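Local coordinates for protein probable glutathione S-transferase (PDB 3H1N) that probably conjugates reduced glutathione to electrophilic substrates, as a dimeric member of the glutathione S-transferase family, at residues D23-D28 and D50-P55; Q166-P171 and P211-L216; H129-A134 and Q142-R147. One frame throughout, in Å; residues are numbered along the deposited sequence.

Contact 1: residues D23-D28 and D50-P55; sequences DLWYWD and DRAREP
Arg51 leans across the end of the strand that carries Trp25 and Asp23, and its side chain touches both. Its CB sits over one face of the Trp25 indole, 3.5 Å from the centroid of the six-membered ring and 7° off the ring normal, a clear CH-pi contact. CG comes next, still near the indole and 3.7 Å from Asp23 OD1. The chain bends at this point (chi2 -60°), taking CD off the ring and bringing NE round to the carboxylate. NE then donates to Asp23 OD1 at 3.0 Å, in a salt bridge that meets the oxygen from above the carboxylate plane. At the tip, NH1 reaches Glu54 OE1 within its own turn, on the syn side of that carboxylate, so two acids share one guanidinium. Arg51 N donates to Leu24 O at 3.1 Å, which with the bond between Leu24 and Arg49 makes the parallel bridge of Leu24 with Asp50.

Further along, one water accepts from Tyr26 N and Ala52 N and also lies within bonding distance of Leu24 O and Asp50 OD1, joining the chains just past their strands. Arg53 and Asp28 pair at long range by charge alone, a water joining Asp28 OD2 to Arg53 O. Asp50 OD2 lies over the Arg53 guanidinium and pairs with Arg38; Arg53 NH1 bonds Arg234 O. The Tyr76 ring, from strand 76-79, meets that of Trp25 with planes nearly parallel. Strands 22-25 and 48-50, joined through helix 34-43, form the beta-alpha-beta unit that opens the thioredoxin-like N-terminal domain of glutathione S-transferases.

Contact 2: residues Q166-P171 and P211-L216; sequences QALDRP and PRLMAL
Leu168 and Arg212 bring the two backbones nearest, with CA atoms 6.5 Å apart, where the chain leaving helix 142-167 passes the first turn of helix 211-221. Leu168 points into that helix and forks over it: CD1 rests on the backbone of Leu213, 3.6 Å from its CA, while CD2 meets Leu216 CD1 at 3.6 Å, the two leucine side chains crossing at about a right angle. Arg212 closes the outer side. Its CD lies 3.5 Å from Leu168 O, and a bend at chi3 (-77°) lays the guanidinium against Asp169, whose CB sits over one face with NH2 3.5 Å away. The carboxylate and guanidinium planes are stacked, 17° apart, so Asp169 OD1 and Arg212 NH1 form only a long ion pair with no N-H aimed at the oxygen. The stronger partner of Asp169 is Arg66 of the second subunit. Glu165 binds the backbone N of both Arg212 and Leu213, tying helix 142-167 to the start of helix 211-221. Inward, Leu213 and Leu216 continue onto Leu188 of helix 183-198, while Ala167 packs on Trp110 and Leu114 of helix 105-127, within the helical C-terminal domain.

Contact 3: residues H129-A134 and Q142-R147; sequences HHPVAA and QDVALR
Pro131 presses its ring against Val144 where the loop after helix 105-127 turns back beside the first turns of helix 142-167, in the all-helical C-terminal domain of the glutathione S-transferase fold. The tight part of the contact is this pair. Pro131 CB is 3.6 Å from Val144 CG1, and CG comes closer still. Val144 holds CG1 anti to its backbone N (chi1 -179°), which directs that methyl at the proline and gives the other branch, CG2, to Val132. There the fit is easier: the CG2 methyls of Val132 and Val144 meet at 4.0 Å, with the side chains crossing at about a right angle. The proline also reaches the helix backbone, its CG lying 3.7 Å from Ala145 N.

Around His129 the packing is looser. Ala145 CB comes no nearer than 4.1 Å to His129 CA, and the His129 side chain sets off away from the helix, its NE2 bonding Ile242 O. No hydrogen bond joins the two segments directly; Gln141, just before residues 142-147, supplies polar ties to Val132 N and Ala133 O. The second subunit lies against the same region, with its Val144 packing on Val144 and its Arg148 bonding Pro131 O, so the loop and helix also contribute to the dimer interface. Within the loop, His130 ND1 donates to Ala133 O at 3.2 Å. Across the contact, the closest approach is Pro131 CG to Val144 CG1, 3.3 Å, tighter than usual for two carbons.

Along the chain contact 1 comes first, then contact 3, then contact 2. Contact 1 belongs to the small mixed sheet near the start of the chain, whereas contacts 2 and 3 both lie in the helical C-terminal domain and share helix 142-167: contact 3 uses its first turns, contact 2 its end. Their centres are about 32 Å apart, so this one long helix spans the distance between them. Contacts 1 and 2 lie on opposite sides of the chain's centre, about 34 Å between centres; contacts 1 and 3 come closer, with nearest atoms about 10 Å apart. The start of helix 142-167 and the loop just after its end both meet the second subunit.

Contact 1: residues D23-D28 and D50-P55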
# COMPACT_ATOMS: atom_id res chain seq x y z
N ASP B 23 8.44 6.49 -19.72
CA ASP B 23 7.26 5.82 -20.26
C ASP B 23 6.31 5.38 -19.14
O ASP B 23 6.64 4.50 -18.33
CB ASP B 23 7.65 4.60 -21.11
CG ASP B 23 8.31 4.96 -22.42
OD1 ASP B 23 7.99 6.01 -23.03
OD2 ASP B 23 9.16 4.17 -22.87
N LEU B 24 5.13 6.00 -19.12
CA LEU B 24 4.07 5.61 -18.19
C LEU B 24 3.18 4.59 -18.87
O LEU B 24 2.67 4.84 -19.96
CB LEU B 24 3.24 6.82 -17.75
CG LEU B 24 2.01 6.54 -16.86
CD1 LEU B 24 2.44 5.86 -15.55
CD2 LEU B 24 1.20 7.84 -16.60
N TRP B 25 3.00 3.44 -18.22
CA TRP B 25 2.12 2.39 -18.73
C TRP B 25 0.94 2.20 -17.77
O TRP B 25 1.10 1.71 -16.65
CB TRP B 25 2.88 1.07 -18.88
CG TRP B 25 3.85 1.05 -20.02
CD1 TRP B 25 5.18 1.34 -19.97
CD2 TRP B 25 3.56 0.75 -21.40
NE1 TRP B 25 5.75 1.21 -21.22
CE2 TRP B 25 4.77 0.85 -22.11
CE3 TRP B 25 2.39 0.40 -22.09
CZ2 TRP B 25 4.86 0.62 -23.49
CZ3 TRP B 25 2.47 0.16 -23.47
CH2 TRP B 25 3.70 0.26 -24.15
N TYR B 26 -0.25 2.64 -18.22
CA TYR B 26 -1.49 2.44 -17.46
C TYR B 26 -2.69 2.34 -18.40
O TYR B 26 -2.69 2.95 -19.47
CB TYR B 26 -1.72 3.55 -16.41
CG TYR B 26 -2.88 3.20 -15.51
CD1 TYR B 26 -2.77 2.14 -14.61
CD2 TYR B 26 -4.11 3.86 -15.61
CE1 TYR B 26 -3.84 1.75 -13.80
CE2 TYR B 26 -5.20 3.48 -14.79
CZ TYR B 26 -5.04 2.43 -13.90
OH TYR B 26 -6.07 2.03 -13.08
N TRP B 27 -3.71 1.58 -17.97
CA TRP B 27 -4.97 1.41 -18.72
C TRP B 27 -5.50 2.72 -19.28
O TRP B 27 -5.50 3.74 -18.59
CB TRP B 27 -6.05 0.76 -17.84
CG TRP B 27 -5.61 -0.53 -17.21
CD1 TRP B 27 -5.32 -0.74 -15.90
CD2 TRP B 27 -5.40 -1.77 -17.88
NE1 TRP B 27 -4.92 -2.05 -15.70
CE2 TRP B 27 -4.97 -2.71 -16.91
CE3 TRP B 27 -5.53 -2.19 -19.21
CZ2 TRP B 27 -4.66 -4.03 -17.23
CZ3 TRP B 27 -5.23 -3.52 -19.52
CH2 TRP B 27 -4.80 -4.42 -18.53
N ASP B 28 -5.93 2.70 -20.53
CA ASP B 28 -6.64 3.83 -21.14
C ASP B 28 -8.10 3.76 -20.68
O ASP B 28 -8.53 2.72 -20.18
CB ASP B 28 -6.55 3.73 -22.67
CG ASP B 28 -6.91 5.04 -23.40
OD1 ASP B 28 -7.23 6.06 -22.75
OD2 ASP B 28 -6.87 5.05 -24.64
N ASP B 50 2.41 8.71 -22.32
CA ASP B 50 1.31 7.87 -21.84
C ASP B 50 1.12 6.77 -22.89
O ASP B 50 0.23 6.85 -23.76
CB ASP B 50 0.03 8.71 -21.67
CG ASP B 50 -0.88 8.18 -20.57
OD1 ASP B 50 -0.91 6.95 -20.33
OD2 ASP B 50 -1.58 9.01 -19.95
N ARG B 51 1.97 5.75 -22.80
CA ARG B 51 2.18 4.81 -23.90
C ARG B 51 0.94 4.04 -24.32
O ARG B 51 0.70 3.85 -25.51
CB ARG B 51 3.34 3.86 -23.58
CG ARG B 51 4.73 4.47 -23.76
CD ARG B 51 4.99 4.95 -25.20
NE ARG B 51 6.40 5.24 -25.43
CZ ARG B 51 6.91 5.76 -26.55
NH1 ARG B 51 6.12 6.09 -27.57
NH2 ARG B 51 8.22 5.97 -26.64
N ALA B 52 0.15 3.61 -23.34
CA ALA B 52 -1.02 2.77 -23.61
C ALA B 52 -2.15 3.49 -24.34
O ALA B 52 -3.08 2.85 -24.84
CB ALA B 52 -1.52 2.13 -22.30
N ARG B 53 -2.05 4.82 -24.43
CA ARG B 53 -3.05 5.62 -25.14
C ARG B 53 -2.63 5.89 -26.58
O ARG B 53 -3.42 6.39 -27.39
CB ARG B 53 -3.30 6.94 -24.40
CG ARG B 53 -3.70 6.77 -22.93
CD ARG B 53 -4.11 8.09 -22.32
NE ARG B 53 -4.51 7.98 -20.92
CZ ARG B 53 -5.02 8.99 -20.23
NH1 ARG B 53 -5.19 10.18 -20.81
NH2 ARG B 53 -5.36 8.82 -18.96
N GLU B 54 -1.38 5.56 -26.91
CA GLU B 54 -0.84 5.82 -28.25
C GLU B 54 -1.23 4.67 -29.18
O GLU B 54 -1.17 3.51 -28.78
CB GLU B 54 0.68 5.98 -28.19
CG GLU B 54 1.16 7.06 -27.22
CD GLU B 54 2.66 7.29 -27.26
OE1 GLU B 54 3.38 6.48 -27.89
OE2 GLU B 54 3.13 8.27 -26.67
N PRO B 55 -1.64 5.00 -30.43
CA PRO B 55 -2.06 3.99 -31.42
C PRO B 55 -1.00 2.94 -31.66
O PRO B 55 0.17 3.26 -31.87
CB PRO B 55 -2.27 4.82 -32.69
CG PRO B 55 -2.65 6.17 -32.19
CD PRO B 55 -1.82 6.37 -30.95
O HOH W 1 0.11 4.40 -20.51
O HOH W 2 -3.23 5.76 -19.65
O HOH W 3 -5.57 6.28 -17.65
O HOH W 4 -6.20 6.59 -26.64

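Contact 2: residues Q166-P171 and P211-L216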
# COMPACT_ATOMS: atom_id res chain seq x y z
N GLN B 166 -6.38 16.62 10.14
CA GLN B 166 -5.40 16.76 11.22
C GLN B 166 -3.96 16.82 10.70
O GLN B 166 -3.16 17.60 11.19
CB GLN B 166 -5.55 15.65 12.28
CG GLN B 166 -6.93 15.60 12.96
CD GLN B 166 -7.52 16.99 13.28
OE1 GLN B 166 -8.53 17.40 12.69
NE2 GLN B 166 -6.90 17.70 14.20
N ALA B 167 -3.67 16.01 9.68
CA ALA B 167 -2.36 16.01 9.02
C ALA B 167 -2.01 17.40 8.47
O ALA B 167 -0.84 17.78 8.42
CB ALA B 167 -2.33 14.97 7.91
N LEU B 168 -3.05 18.13 8.05
CA LEU B 168 -2.93 19.51 7.54
C LEU B 168 -2.87 20.60 8.61
O LEU B 168 -2.78 21.78 8.28
CB LEU B 168 -4.09 19.82 6.58
CG LEU B 168 -4.07 19.09 5.24
CD1 LEU B 168 -5.44 19.13 4.55
CD2 LEU B 168 -2.98 19.67 4.35
N ASP B 169 -2.93 20.22 9.89
CA ASP B 169 -2.86 21.21 10.98
C ASP B 169 -1.41 21.62 11.26
O ASP B 169 -0.80 21.21 12.26
CB ASP B 169 -3.55 20.66 12.24
CG ASP B 169 -3.72 21.71 13.33
OD1 ASP B 169 -3.66 22.93 13.03
OD2 ASP B 169 -3.92 21.30 14.49
N ARG B 170 -0.87 22.43 10.35
CA ARG B 170 0.50 22.96 10.40
C ARG B 170 0.51 24.23 9.57
O ARG B 170 -0.35 24.39 8.70
CB ARG B 170 1.47 21.95 9.80
CG ARG B 170 1.27 21.71 8.30
CD ARG B 170 2.09 20.52 7.80
NE ARG B 170 1.60 19.26 8.36
CZ ARG B 170 2.33 18.41 9.07
NH1 ARG B 170 3.61 18.66 9.31
NH2 ARG B 170 1.78 17.30 9.54
N PRO B 171 1.47 25.14 9.82
CA PRO B 171 1.47 26.34 8.97
C PRO B 171 1.85 26.02 7.53
O PRO B 171 2.55 25.03 7.27
CB PRO B 171 2.53 27.24 9.62
CG PRO B 171 3.39 26.34 10.42
CD PRO B 171 2.51 25.21 10.87
N PRO B 211 -12.47 21.97 6.73
CA PRO B 211 -12.10 23.20 5.99
C PRO B 211 -10.65 23.19 5.46
O PRO B 211 -10.42 23.68 4.36
CB PRO B 211 -12.31 24.31 7.03
CG PRO B 211 -12.13 23.61 8.35
CD PRO B 211 -12.76 22.26 8.15
N ARG B 212 -9.70 22.65 6.22
CA ARG B 212 -8.31 22.59 5.74
C ARG B 212 -8.17 21.66 4.54
O ARG B 212 -7.52 22.02 3.55
CB ARG B 212 -7.32 22.21 6.84
CG ARG B 212 -7.24 23.20 8.01
CD ARG B 212 -6.04 22.91 8.90
NE ARG B 212 -6.29 21.76 9.77
CZ ARG B 212 -6.85 21.84 10.98
NH1 ARG B 212 -7.23 23.01 11.47
NH2 ARG B 212 -7.05 20.74 11.69
N LEU B 213 -8.81 20.49 4.62
CA LEU B 213 -8.84 19.54 3.52
C LEU B 213 -9.46 20.13 2.26
O LEU B 213 -8.95 19.95 1.16
CB LEU B 213 -9.60 18.26 3.92
CG LEU B 213 -9.80 17.17 2.86
CD1 LEU B 213 -8.45 16.63 2.36
CD2 LEU B 213 -10.63 16.03 3.43
N MSE B 214 -10.58 20.82 2.41
CA MSE B 214 -11.25 21.44 1.27
C MSE B 214 -10.46 22.64 0.73
O MSE B 214 -10.45 22.89 -0.48
CB MSE B 214 -12.70 21.77 1.61
CG MSE B 214 -13.52 20.53 2.04
SE MSE B 214 -13.31 18.91 0.90
CE MSE B 214 -14.17 19.67 -0.67
N ALA B 215 -9.79 23.36 1.63
CA ALA B 215 -8.86 24.40 1.21
C ALA B 215 -7.71 23.81 0.39
O ALA B 215 -7.35 24.36 -0.65
CB ALA B 215 -8.32 25.17 2.41
N LEU B 216 -7.17 22.68 0.84
CA LEU B 216 -6.09 22.01 0.11
C LEU B 216 -6.56 21.59 -1.28
O LEU B 216 -5.88 21.84 -2.28
CB LEU B 216 -5.57 20.80 0.87
CG LEU B 216 -4.43 20.16 0.06
CD1 LEU B 216 -3.13 20.14 0.80
CD2 LEU B 216 -4.79 18.80 -0.52

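Contact 3: residues H129-A134 and Q142-R147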
# COMPACT_ATOMS: atom_id res chain seq x y z
N HIS B 129 -17.82 -1.13 -4.50
CA HIS B 129 -18.63 -1.68 -5.60
C HIS B 129 -18.14 -3.02 -6.12
O HIS B 129 -18.86 -3.68 -6.87
CB HIS B 129 -18.84 -0.68 -6.75
CG HIS B 129 -17.57 -0.05 -7.26
ND1 HIS B 129 -16.65 -0.74 -8.03
CD2 HIS B 129 -17.09 1.21 -7.15
CE1 HIS B 129 -15.66 0.06 -8.35
NE2 HIS B 129 -15.89 1.25 -7.83
N HIS B 130 -16.95 -3.42 -5.69
CA HIS B 130 -16.43 -4.76 -5.97
C HIS B 130 -15.98 -5.46 -4.68
O HIS B 130 -14.80 -5.83 -4.54
CB HIS B 130 -15.30 -4.73 -7.00
CG HIS B 130 -15.77 -4.42 -8.38
ND1 HIS B 130 -15.78 -5.35 -9.40
CD2 HIS B 130 -16.30 -3.28 -8.90
CE1 HIS B 130 -16.29 -4.79 -10.49
NE2 HIS B 130 -16.60 -3.54 -10.21
N PRO B 131 -16.92 -5.66 -3.75
CA PRO B 131 -16.57 -6.23 -2.44
C PRO B 131 -16.27 -7.71 -2.46
O PRO B 131 -15.61 -8.22 -1.54
CB PRO B 131 -17.82 -5.95 -1.60
CG PRO B 131 -18.94 -5.92 -2.62
CD PRO B 131 -18.33 -5.25 -3.81
N VAL B 132 -16.77 -8.41 -3.49
CA VAL B 132 -16.56 -9.86 -3.60
C VAL B 132 -15.31 -10.16 -4.45
O VAL B 132 -14.45 -10.95 -4.05
CB VAL B 132 -17.81 -10.60 -4.19
CG1 VAL B 132 -17.53 -12.10 -4.39
CG2 VAL B 132 -19.05 -10.39 -3.30
N ALA B 133 -15.21 -9.51 -5.61
CA ALA B 133 -14.16 -9.82 -6.57
C ALA B 133 -13.97 -8.69 -7.57
O ALA B 133 -14.93 -8.22 -8.20
CB ALA B 133 -14.48 -11.10 -7.30
N ALA B 134 -12.71 -8.26 -7.71
CA ALA B 134 -12.35 -7.22 -8.67
C ALA B 134 -12.65 -7.69 -10.10
O ALA B 134 -12.99 -6.88 -10.97
CB ALA B 134 -10.87 -6.86 -8.52
N GLN B 142 -24.06 -6.55 -6.31
CA GLN B 142 -24.73 -5.32 -5.88
C GLN B 142 -25.28 -5.37 -4.44
O GLN B 142 -25.17 -4.40 -3.71
CB GLN B 142 -25.85 -4.91 -6.85
CG GLN B 142 -26.38 -3.51 -6.53
CD GLN B 142 -27.70 -3.19 -7.20
OE1 GLN B 142 -28.60 -4.03 -7.29
NE2 GLN B 142 -27.84 -1.94 -7.65
N ASP B 143 -25.89 -6.49 -4.06
CA ASP B 143 -26.42 -6.65 -2.70
C ASP B 143 -25.33 -6.48 -1.65
O ASP B 143 -25.54 -5.85 -0.60
CB ASP B 143 -27.10 -8.01 -2.53
CG ASP B 143 -28.27 -8.21 -3.48
OD1 ASP B 143 -28.84 -7.22 -3.99
OD2 ASP B 143 -28.63 -9.38 -3.72
N VAL B 144 -24.17 -7.09 -1.92
CA VAL B 144 -23.01 -6.96 -1.04
C VAL B 144 -22.53 -5.50 -1.04
O VAL B 144 -22.25 -4.93 0.02
CB VAL B 144 -21.89 -7.93 -1.44
CG1 VAL B 144 -20.70 -7.79 -0.49
CG2 VAL B 144 -22.42 -9.37 -1.45
N ALA B 145 -22.48 -4.89 -2.22
CA ALA B 145 -22.05 -3.49 -2.35
C ALA B 145 -22.89 -2.55 -1.47
O ALA B 145 -22.35 -1.65 -0.84
CB ALA B 145 -22.11 -3.04 -3.81
N LEU B 146 -24.21 -2.78 -1.41
CA LEU B 146 -25.09 -1.95 -0.57
C LEU B 146 -24.65 -2.00 0.91
O LEU B 146 -24.64 -0.97 1.62
CB LEU B 146 -26.55 -2.40 -0.71
CG LEU B 146 -27.23 -2.17 -2.06
CD1 LEU B 146 -28.51 -3.00 -2.13
CD2 LEU B 146 -27.53 -0.68 -2.30
N ARG B 147 -24.28 -3.20 1.36
CA ARG B 147 -23.82 -3.41 2.73
C ARG B 147 -22.47 -2.74 2.98
O ARG B 147 -22.31 -2.00 3.97
CB ARG B 147 -23.76 -4.91 3.04
CG ARG B 147 -25.14 -5.57 3.09
CD ARG B 147 -25.06 -7.07 3.29
NE ARG B 147 -24.44 -7.42 4.57
CZ ARG B 147 -24.07 -8.65 4.92
NH1 ARG B 147 -24.24 -9.68 4.10
NH2 ARG B 147 -23.53 -8.86 6.11